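Local coordinates for dTDP-4-dehydrorhamnose Reductase (Yersinia enterocolitica, PDB 5U9C), which reduces dTDP-4-dehydrorhamnose, probably with NADPH as the hydride donor, to give dTDP-L-rhamnose for carbohydrate biosynthesis, at the interface of chains A and B. Coordinates in Å, arbitrary orientation; residue numbers count along the deposited sequence, not the author numbering. Chains: chain A/B, dTDP-4-dehydrorhamnose Reductase.

Contacts 1, 2 and 3 are parts of one interface between two copies of the reductase, which is not an exact two-fold. Contacts 2 and 3 form a nearly continuous patch: their C-alpha centres lie about 5 Å apart, and both use A:Leu121, A:Ile123 and B:Arg132. Here loop residues of chain A lie against helix 129-144 of chain B. Contact 1, about 21 Å from contact 2 and 18 Å from contact 3, also uses a chain A loop but sets it on helix 76-97. Two spaced supports could limit rocking if the pairing persists, which the coordinates alone do not prove.

Contact 1: the interface of chains A and B. Residues chain A 146-147; chain B 88, 92.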
loop_
_atom_site.group_PDB
_atom_site.type_symbol
_atom_site.label_atom_id
_atom_site.label_comp_id
_atom_site.label_asym_id
_atom_site.label_seq_id
_atom_site.Cartn_x
_atom_site.Cartn_y
_atom_site.Cartn_z
ATOM N N THR A 146 -2.221 0.478 -33.839
ATOM C CA THR A 146 -1.108 -0.295 -33.296
ATOM C C THR A 146 0.276 -0.132 -33.945
ATOM O O THR A 146 1.265 0.134 -33.248
ATOM C CB THR A 146 -1.454 -1.785 -33.222
ATOM O OG1 THR A 146 -2.730 -1.934 -32.595
ATOM C CG2 THR A 146 -0.390 -2.555 -32.401
ATOM N N ASN A 147 0.335 -0.279 -35.261
ATOM C CA ASN A 147 1.605 -0.237 -35.973
ATOM C C ASN A 147 1.795 1.082 -36.733
ATOM O O ASN A 147 2.614 1.145 -37.662
ATOM C CB ASN A 147 1.663 -1.459 -36.933
ATOM C CG ASN A 147 3.068 -1.776 -37.447
ATOM O OD1 ASN A 147 3.227 -2.201 -38.594
ATOM N ND2 ASN A 147 4.077 -1.574 -36.621
ATOM N N GLU B 88 7.103 -7.575 -30.107
ATOM C CA GLU B 88 6.148 -6.786 -30.872
ATOM C C GLU B 88 6.301 -7.059 -32.367
ATOM O O GLU B 88 5.311 -7.206 -33.076
ATOM C CB GLU B 88 6.334 -5.293 -30.582
ATOM C CG GLU B 88 5.582 -4.303 -31.486
ATOM C CD GLU B 88 4.064 -4.351 -31.356
ATOM O OE1 GLU B 88 3.552 -4.929 -30.376
ATOM O OE2 GLU B 88 3.367 -3.797 -32.246
ATOM N N GLN B 92 3.542 -8.860 -34.817
ATOM C CA GLN B 92 3.072 -8.199 -36.029
ATOM C C GLN B 92 3.273 -9.131 -37.233
ATOM O O GLN B 92 2.394 -9.236 -38.085
ATOM C CB GLN B 92 3.757 -6.835 -36.264
ATOM C CG GLN B 92 3.322 -5.719 -35.319
ATOM C CD GLN B 92 1.825 -5.440 -35.370
ATOM O OE1 GLN B 92 1.178 -5.605 -36.408
ATOM N NE2 GLN B 92 1.278 -4.972 -34.258
#
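Chi1 of -49° keeps OG1 of A:Thr146 beside the backbone N and leaves CG2 anti to that N, facing chain B, while B:Gln92, bent at chi2 (-58°), curls its amide towards that methyl. The two side chains cross obliquely, and CG2 of A:Thr146 comes 3.5 Å from amide NE2 of B:Gln92. The same methyl lies 4.0 Å from carboxylate OE2 of B:Glu88, one helical turn earlier on helix 76-97, so it faces the pair of polar groups together.

Those two groups are tied to each other. NE2 of B:Gln92 donates to OE2 of B:Glu88 at 3.1 Å, reaching the oxygen from above the carboxylate plane, 42° out of it. This bond should steady both chains and favour this amide orientation. Glutamine suits the place because its amide can bond to its helix neighbour while turning its NE2 end to the A:Thr146 methyl and a face to CB of A:Asn147. That CB approaches from above the amide plane, 4.2 Å from OE1 of B:Gln92. Threonine offers a small methyl on a beta-branched side chain, compact enough to approach both polar groups. The patch thus appears to be a small support, fitting a loop of chain A to the side of a chain B helix.

Contact 2: the interface of chains A and B. Residues chain A 113, 115, 121-123; chain B 129, 132.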
loop_
_atom_site.group_PDB
_atom_site.type_symbol
_atom_site.label_atom_id
_atom_site.label_comp_id
_atom_site.label_asym_id
_atom_site.label_seq_id
_atom_site.Cartn_x
_atom_site.Cartn_y
_atom_site.Cartn_z
ATOM N N GLU A 113 2.752 5.093 -7.964
ATOM C CA GLU A 113 3.688 4.151 -7.367
ATOM C C GLU A 113 4.557 4.817 -6.322
ATOM O O GLU A 113 4.912 4.181 -5.339
ATOM C CB GLU A 113 4.561 3.469 -8.429
ATOM C CG GLU A 113 5.438 2.378 -7.829
ATOM C CD GLU A 113 6.220 1.580 -8.859
ATOM O OE1 GLU A 113 5.887 1.640 -10.075
ATOM O OE2 GLU A 113 7.168 0.888 -8.416
ATOM N N LYS A 115 7.707 6.185 -6.826
ATOM C CA LYS A 115 9.176 6.070 -7.022
ATOM C C LYS A 115 9.695 7.400 -7.574
ATOM O O LYS A 115 8.908 8.322 -7.834
ATOM C CB LYS A 115 9.578 4.844 -7.863
ATOM C CG LYS A 115 8.913 4.712 -9.201
ATOM C CD LYS A 115 9.026 3.312 -9.822
ATOM C CE LYS A 115 10.308 3.058 -10.563
ATOM N NZ LYS A 115 10.290 1.721 -11.212
ATOM N N LEU A 121 9.342 1.195 -19.693
ATOM C CA LEU A 121 8.880 -0.119 -19.201
ATOM C C LEU A 121 8.001 -0.036 -17.961
ATOM O O LEU A 121 7.307 -1.013 -17.618
ATOM C CB LEU A 121 10.035 -1.073 -18.902
ATOM C CG LEU A 121 10.664 -1.825 -20.048
ATOM C CD1 LEU A 121 11.800 -2.705 -19.531
ATOM C CD2 LEU A 121 9.604 -2.672 -20.738
ATOM N N ASP A 122 8.044 1.087 -17.237
ATOM C CA ASP A 122 7.187 1.233 -16.063
ATOM C C ASP A 122 5.716 1.268 -16.507
ATOM O O ASP A 122 5.386 1.748 -17.595
ATOM C CB ASP A 122 7.585 2.446 -15.239
ATOM C CG ASP A 122 8.874 2.209 -14.476
ATOM O OD1 ASP A 122 8.832 1.375 -13.548
ATOM O OD2 ASP A 122 9.914 2.827 -14.803
ATOM N N ILE A 123 4.853 0.672 -15.702
ATOM C CA ILE A 123 3.444 0.562 -16.047
ATOM C C ILE A 123 2.718 1.772 -15.497
ATOM O O ILE A 123 2.711 1.982 -14.292
ATOM C CB ILE A 123 2.840 -0.719 -15.470
ATOM C CG1 ILE A 123 3.583 -1.921 -16.044
ATOM C CG2 ILE A 123 1.345 -0.826 -15.782
ATOM C CD1 ILE A 123 3.162 -3.224 -15.429
ATOM N N TYR B 129 11.868 -4.981 -13.562
ATOM C CA TYR B 129 11.898 -4.710 -15.001
ATOM C C TYR B 129 11.764 -5.938 -15.885
ATOM O O TYR B 129 11.148 -5.856 -16.927
ATOM C CB TYR B 129 13.071 -3.792 -15.408
ATOM C CG TYR B 129 12.820 -2.341 -15.006
ATOM C CD1 TYR B 129 11.845 -1.577 -15.662
ATOM C CD2 TYR B 129 13.515 -1.746 -13.933
ATOM C CE1 TYR B 129 11.608 -0.257 -15.287
ATOM C CE2 TYR B 129 13.279 -0.423 -13.556
ATOM C CZ TYR B 129 12.333 0.314 -14.234
ATOM O OH TYR B 129 12.069 1.595 -13.843
ATOM N N ARG B 132 8.022 -6.594 -15.967
ATOM C CA ARG B 132 7.378 -5.583 -16.783
ATOM C C ARG B 132 7.588 -5.858 -18.282
ATOM O O ARG B 132 6.654 -5.734 -19.075
ATOM C CB ARG B 132 7.927 -4.200 -16.446
ATOM C CG ARG B 132 7.549 -3.704 -15.063
ATOM C CD ARG B 132 8.288 -2.440 -14.665
ATOM N NE ARG B 132 7.994 -2.122 -13.288
ATOM C CZ ARG B 132 8.857 -2.030 -12.286
ATOM N NH1 ARG B 132 10.168 -2.054 -12.483
ATOM N NH2 ARG B 132 8.391 -1.755 -11.069
HETATM O O HOH W 1 5.470 -0.763 -13.152
#
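B:Arg132 reaches from helix 129-144 into a loop of chain A, beginning with CB, which lies 3.5 Å from the backbone carbonyl O of A:Leu121. CG passes the same oxygen and CD comes to 3.4 Å from it, as chi2 and chi3 (171° and -173°) keep the stem extended and carry the guanidinium to A:Asp122. At NE the arginine meets charge: carboxylate OD1 of A:Asp122 is 3.6 Å away, a long salt bridge in which OD1 sits over the centre of the guanidinium face. NH1 lies over the ring centre of B:Tyr129, 3.4 Å above its plane, and NH2 points towards carboxylate OE2 of A:Glu113 in a distant salt bridge of 3.9 Å.

More direct bonding belongs to B:Tyr129, whose phenol OH donates to OD2 of A:Asp122 at 2.7 Å, on the syn side and 17° out of the carboxylate plane. The same OH accepts from the side-chain amine NZ of A:Lys115 at 3.2 Å. NZ also pairs with OD1 of A:Asp122 at 2.8 Å, fixing the aspartate from its own chain. Tyrosine suits this spot, as its OH can donate and accept while its ring supports the arginine. The polar network probably sets the register of the two chains.

Contact 3: the interface of chains A and B. Residues chain A 121, 123; chain B 126, 132, 135.
A:Ile123 rests its delta-methyl CD1 over the seam where B:Pro126 and B:Leu135 meet and buries 48 Å² here, more than any other residue of the patch. Its chi1 of -60° sets CG1 anti to the carbonyl carbon, and the extended chi2 carries CD1 outward to chain B. CD1 meets the ring CD of B:Pro126 at 3.6 Å, with the ring CG a little farther off. It also meets methyl CD2 of B:Leu135 at 3.7 Å, and the isoleucine crosses both side chains at about a right angle. In B:Leu135, chi1 (178°) sends the branch out from helix 129-144 and chi2 (57°) turns CD2 to the isoleucine. Isoleucine suits the place because its ethyl arm can bring one methyl onto two neighbouring apolar groups, and proline offers a rigid surface.

B:Arg132, next in buried surface, borders this apolar spot with its aliphatic stem and links to the isoleucine backbone through water. Water 2 lies 3.0 Å from the backbone N of A:Ile123 and 2.9 Å from NE of B:Arg132, hydrogen-bonded to both. This hydrophobic contact probably seats the chain A loop on helix 129-144, whose first turns carry the family's Tyr-x-x-x-Lys catalytic motif, its tyrosine being the residue after B:Tyr129, and may help steady that helix.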
loop_
_atom_site.group_PDB
_atom_site.type_symbol
_atom_site.label_atom_id
_atom_site.label_comp_id
_atom_site.label_asym_id
_atom_site.label_seq_id
_atom_site.Cartn_x
_atom_site.Cartn_y
_atom_site.Cartn_z
ATOM N N LEU A 121 9.342 1.195 -19.693
ATOM C CA LEU A 121 8.880 -0.119 -19.201
ATOM C C LEU A 121 8.001 -0.036 -17.961
ATOM O O LEU A 121 7.307 -1.013 -17.618
ATOM C CB LEU A 121 10.035 -1.073 -18.902
ATOM C CG LEU A 121 10.664 -1.825 -20.048
ATOM C CD1 LEU A 121 11.800 -2.705 -19.531
ATOM C CD2 LEU A 121 9.604 -2.672 -20.738
ATOM N N ILE A 123 4.853 0.672 -15.702
ATOM C CA ILE A 123 3.444 0.562 -16.047
ATOM C C ILE A 123 2.718 1.772 -15.497
ATOM O O ILE A 123 2.711 1.982 -14.292
ATOM C CB ILE A 123 2.840 -0.719 -15.470
ATOM C CG1 ILE A 123 3.583 -1.921 -16.044
ATOM C CG2 ILE A 123 1.345 -0.826 -15.782
ATOM C CD1 ILE A 123 3.162 -3.224 -15.429
ATOM N N PRO B 126 3.728 -6.537 -11.946
ATOM C CA PRO B 126 5.117 -6.952 -11.695
ATOM C C PRO B 126 5.852 -6.164 -10.591
ATOM O O PRO B 126 5.372 -5.135 -10.118
ATOM C CB PRO B 126 5.800 -6.775 -13.062
ATOM C CG PRO B 126 4.690 -6.723 -14.052
ATOM C CD PRO B 126 3.544 -6.075 -13.332
ATOM N N ARG B 132 8.022 -6.594 -15.967
ATOM C CA ARG B 132 7.378 -5.583 -16.783
ATOM C C ARG B 132 7.588 -5.858 -18.282
ATOM O O ARG B 132 6.654 -5.734 -19.075
ATOM C CB ARG B 132 7.927 -4.200 -16.446
ATOM C CG ARG B 132 7.549 -3.704 -15.063
ATOM C CD ARG B 132 8.288 -2.440 -14.665
ATOM N NE ARG B 132 7.994 -2.122 -13.288
ATOM C CZ ARG B 132 8.857 -2.030 -12.286
ATOM N NH1 ARG B 132 10.168 -2.054 -12.483
ATOM N NH2 ARG B 132 8.391 -1.755 -11.069
ATOM N N LEU B 135 5.471 -8.810 -19.411
ATOM C CA LEU B 135 4.051 -8.446 -19.406
ATOM C C LEU B 135 3.675 -7.585 -20.598
ATOM O O LEU B 135 2.641 -7.794 -21.203
ATOM C CB LEU B 135 3.681 -7.709 -18.126
ATOM C CG LEU B 135 2.224 -7.242 -18.030
ATOM C CD1 LEU B 135 1.263 -8.406 -18.179
ATOM C CD2 LEU B 135 1.997 -6.521 -16.703
HETATM O O HOH W 2 5.470 -0.763 -13.152
#